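Local coordinates for Lic12234 (Leptospira interrogans, PDB 4TZH), which is of unknown function but, as a leucine-rich repeat protein of a pathogen, is a candidate virulence factor that probably works by binding other molecules, at residues Leu152-Leu158 / Leu179-Gln183. Coordinates in Å, arbitrary orientation, origin at the centre of the assembly. Residues are numbered along the deposited sequence.
Sequences LGQLKKL and LFRNQ
One side-chain amide, that of Gln-183, holds both ends of a turn: extended with chi1 and chi2 both t, it donates NE2 to Leu-155 O at 3.0 Å and Leu-158 O at 2.9 Å. Glutamine suits, its NH2 offering one proton to each. These acceptors are the first and last residues of a type I beta turn, closed by Leu-158 N to Leu-155 O at 3.2 Å. Leu-155, at phi/psi -83/81, also centres an inverse gamma turn as the chain leaves the 3-10 segment 152-154. Residues 181-183 are loop, with no regular helix or strand; phi/psi is -119/31 at Phe-180 and -49/143 at Gln-183. Water 1 lies 2.7 Å from both Gln-183 OE1 and Gly-153 O and accepts from Lys-156 NZ at 2.8 Å. This is the C-terminal end of a leucine-rich repeat solenoid, where the segment leading to the last strand, 186-188, packs on the loop entering its neighbour, 160-162. Leu-152 and Leu-158, both with chi1 t and chi2 p, fill the repeat interior, meeting Leu-138 of strand 137-139. Phe-180 (chi1 -55°) slots in beside them, with CE1 4.0 Å from Leu-158 CD2 and CZ 4.0 Å from Leu-152 CG; its broad, flat ring also touches Leu-161. Gly-153 CA lies over one ring face, 4.1 Å from Phe-180 CE1, and 3.6 Å from Leu-179 O. Lys-156 CA is 6.9 Å from Gln-183 CA, but Gly-153 CA is 4.7 Å from Leu-179 CA, so close that a beta carbon on Gly-153 would clash with Leu-179 O.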
ATOM      1  N   LEU A 152       1.404 -15.475   6.631  1.00 29.49           N
ATOM      2  CA  LEU A 152       1.876 -15.115   5.295  1.00 29.18           C
ATOM      3  C   LEU A 152       1.746 -16.304   4.339  1.00 30.24           C
ATOM      4  O   LEU A 152       1.500 -16.139   3.146  1.00 28.56           O
ATOM      5  CB  LEU A 152       3.316 -14.593   5.355  1.00 30.20           C
ATOM      6  CG  LEU A 152       3.720 -13.654   4.228  1.00 34.49           C
ATOM      7  CD1 LEU A 152       3.014 -12.326   4.337  1.00 34.86           C
ATOM      8  CD2 LEU A 152       5.208 -13.392   4.247  1.00 33.58           C
ATOM      9  N   GLY A 153       1.827 -17.511   4.897  1.00 28.65           N
ATOM     10  CA  GLY A 153       1.678 -18.732   4.122  1.00 30.27           C
ATOM     11  C   GLY A 153       0.294 -18.925   3.533  1.00 34.79           C
ATOM     12  O   GLY A 153       0.107 -19.784   2.670  1.00 36.23           O
ATOM     13  N   GLN A 154      -0.697 -18.110   3.980  1.00 31.44           N
ATOM     14  CA  GLN A 154      -2.056 -18.164   3.450  1.00 31.18           C
ATOM     15  C   GLN A 154      -2.162 -17.469   2.103  1.00 34.22           C
ATOM     16  O   GLN A 154      -3.198 -17.594   1.444  1.00 34.32           O
ATOM     17  CB  GLN A 154      -3.066 -17.533   4.435  1.00 33.17           C
ATOM     18  CG  GLN A 154      -3.151 -18.260   5.784  1.00 35.89           C
ATOM     19  CD  GLN A 154      -3.843 -17.449   6.868  1.00 57.61           C
ATOM     20  OE1 GLN A 154      -4.359 -16.333   6.655  1.00 49.22           O
ATOM     21  NE2 GLN A 154      -3.861 -17.998   8.074  1.00 50.71           N
ATOM     22  N   LEU A 155      -1.116 -16.705   1.698  1.00 28.55           N
ATOM     23  CA  LEU A 155      -1.154 -15.939   0.444  1.00 26.95           C
ATOM     24  C   LEU A 155      -0.791 -16.852  -0.722  1.00 29.88           C
ATOM     25  O   LEU A 155       0.337 -16.864  -1.203  1.00 27.33           O
ATOM     26  CB  LEU A 155      -0.211 -14.721   0.528  1.00 26.23           C
ATOM     27  CG  LEU A 155      -0.455 -13.773   1.704  1.00 30.64           C
ATOM     28  CD1 LEU A 155       0.561 -12.654   1.678  1.00 29.97           C
ATOM     29  CD2 LEU A 155      -1.856 -13.200   1.685  1.00 34.88           C
ATOM     30  N   LYS A 156      -1.781 -17.616  -1.184  1.00 28.13           N
ATOM     31  CA  LYS A 156      -1.562 -18.646  -2.204  1.00 28.18           C
ATOM     32  C   LYS A 156      -1.246 -18.136  -3.603  1.00 29.97           C
ATOM     33  O   LYS A 156      -0.701 -18.897  -4.410  1.00 30.25           O
ATOM     34  CB  LYS A 156      -2.748 -19.632  -2.253  1.00 32.63           C
ATOM     35  CG  LYS A 156      -3.081 -20.263  -0.901  1.00 40.51           C
ATOM     36  CD  LYS A 156      -1.966 -21.171  -0.383  1.00 54.05           C
ATOM     37  CE  LYS A 156      -2.300 -21.771   0.960  1.00 69.18           C
ATOM     38  NZ  LYS A 156      -1.201 -22.637   1.460  1.00 77.46           N
ATOM     39  N   LYS A 157      -1.531 -16.855  -3.898  1.00 23.48           N
ATOM     40  CA  LYS A 157      -1.244 -16.300  -5.212  1.00 23.57           C
ATOM     41  C   LYS A 157       0.083 -15.525  -5.184  1.00 23.95           C
ATOM     42  O   LYS A 157       0.525 -15.027  -6.223  1.00 24.12           O
ATOM     43  CB  LYS A 157      -2.371 -15.362  -5.630  1.00 26.96           C
ATOM     44  CG  LYS A 157      -3.623 -16.111  -6.101  1.00 33.28           C
ATOM     45  CD  LYS A 157      -4.717 -15.145  -6.543  1.00 32.58           C
ATOM     46  CE  LYS A 157      -4.348 -14.246  -7.697  1.00 39.26           C
ATOM     47  NZ  LYS A 157      -5.574 -13.666  -8.306  1.00 49.16           N
ATOM     48  N   LEU A 158       0.740 -15.498  -4.014  1.00 22.12           N
ATOM     49  CA  LEU A 158       1.991 -14.740  -3.903  1.00 21.53           C
ATOM     50  C   LEU A 158       3.070 -15.393  -4.781  1.00 23.48           C
ATOM     51  O   LEU A 158       3.349 -16.606  -4.647  1.00 24.42           O
ATOM     52  CB  LEU A 158       2.399 -14.661  -2.444  1.00 21.00           C
ATOM     53  CG  LEU A 158       3.471 -13.620  -2.127  1.00 21.17           C
ATOM     54  CD1 LEU A 158       2.958 -12.212  -2.416  1.00 20.69           C
ATOM     55  CD2 LEU A 158       3.955 -13.752  -0.713  1.00 23.58           C
ATOM     56  N   LEU A 179       6.802 -22.064   4.789  1.00 35.17           N
ATOM     57  CA  LEU A 179       5.450 -21.493   4.797  1.00 34.84           C
ATOM     58  C   LEU A 179       4.760 -21.639   3.438  1.00 39.42           C
ATOM     59  O   LEU A 179       3.526 -21.708   3.380  1.00 40.77           O
ATOM     60  CB  LEU A 179       5.454 -20.002   5.195  1.00 34.31           C
ATOM     61  CG  LEU A 179       6.024 -19.611   6.558  1.00 39.11           C
ATOM     62  CD1 LEU A 179       6.038 -18.106   6.697  1.00 38.09           C
ATOM     63  CD2 LEU A 179       5.218 -20.259   7.713  1.00 41.76           C
ATOM     64  N   PHE A 180       5.559 -21.679   2.354  1.00 35.50           N
ATOM     65  CA  PHE A 180       5.082 -21.757   0.962  1.00 35.07           C
ATOM     66  C   PHE A 180       5.563 -23.031   0.269  1.00 44.70           C
ATOM     67  O   PHE A 180       5.791 -23.016  -0.949  1.00 44.77           O
ATOM     68  CB  PHE A 180       5.631 -20.571   0.179  1.00 33.79           C
ATOM     69  CG  PHE A 180       5.327 -19.225   0.777  1.00 30.55           C
ATOM     70  CD1 PHE A 180       4.127 -18.583   0.507  1.00 30.86           C
ATOM     71  CD2 PHE A 180       6.252 -18.588   1.587  1.00 30.37           C
ATOM     72  CE1 PHE A 180       3.869 -17.312   1.025  1.00 30.69           C
ATOM     73  CE2 PHE A 180       5.981 -17.338   2.133  1.00 31.74           C
ATOM     74  CZ  PHE A 180       4.794 -16.703   1.839  1.00 28.60           C
ATOM     75  N   ARG A 181       5.734 -24.111   1.045  1.00 45.29           N
ATOM     76  CA  ARG A 181       6.272 -25.404   0.622  1.00 47.70           C
ATOM     77  C   ARG A 181       5.969 -25.794  -0.832  1.00 53.95           C
ATOM     78  O   ARG A 181       6.910 -25.902  -1.617  1.00 55.79           O
ATOM     79  CB  ARG A 181       5.842 -26.528   1.588  1.00 51.18           C
ATOM     80  CG  ARG A 181       6.739 -27.763   1.520  1.00 66.68           C
ATOM     81  CD  ARG A 181       6.310 -28.828   2.504  1.00 85.59           C
ATOM     82  NE  ARG A 181       7.069 -30.067   2.325  1.00 98.51           N
ATOM     83  CZ  ARG A 181       7.000 -31.114   3.141  1.00115.02           C
ATOM     84  NH1 ARG A 181       6.207 -31.084   4.207  1.00101.88           N
ATOM     85  NH2 ARG A 181       7.725 -32.197   2.901  1.00104.88           N
ATOM     86  N   ASN A 182       4.695 -26.004  -1.195  1.00 50.36           N
ATOM     87  CA  ASN A 182       4.346 -26.470  -2.543  1.00 50.25           C
ATOM     88  C   ASN A 182       4.281 -25.381  -3.608  1.00 49.22           C
ATOM     89  O   ASN A 182       4.653 -25.617  -4.760  1.00 49.69           O
ATOM     90  CB  ASN A 182       3.030 -27.261  -2.525  1.00 54.72           C
ATOM     91  CG  ASN A 182       3.002 -28.414  -1.545  1.00 91.44           C
ATOM     92  OD1 ASN A 182       3.872 -29.296  -1.542  1.00 88.45           O
ATOM     93  ND2 ASN A 182       1.985 -28.436  -0.696  1.00 86.00           N
ATOM     94  N   GLN A 183       3.780 -24.204  -3.212  1.00 40.69           N
ATOM     95  CA  GLN A 183       3.511 -23.017  -4.006  1.00 37.20           C
ATOM     96  C   GLN A 183       4.626 -22.511  -4.929  1.00 35.42           C
ATOM     97  O   GLN A 183       5.804 -22.534  -4.558  1.00 33.55           O
ATOM     98  CB  GLN A 183       3.135 -21.914  -3.034  1.00 36.95           C
ATOM     99  CG  GLN A 183       2.513 -20.681  -3.661  1.00 36.32           C
ATOM    100  CD  GLN A 183       2.046 -19.778  -2.565  1.00 41.29           C
ATOM    101  OE1 GLN A 183       1.478 -20.225  -1.561  1.00 33.01           O
ATOM    102  NE2 GLN A 183       2.291 -18.499  -2.735  1.00 29.06           N
TER
HETATM  103  O   HOH W   1       1.233 -21.420   0.827  1.00 41.87           O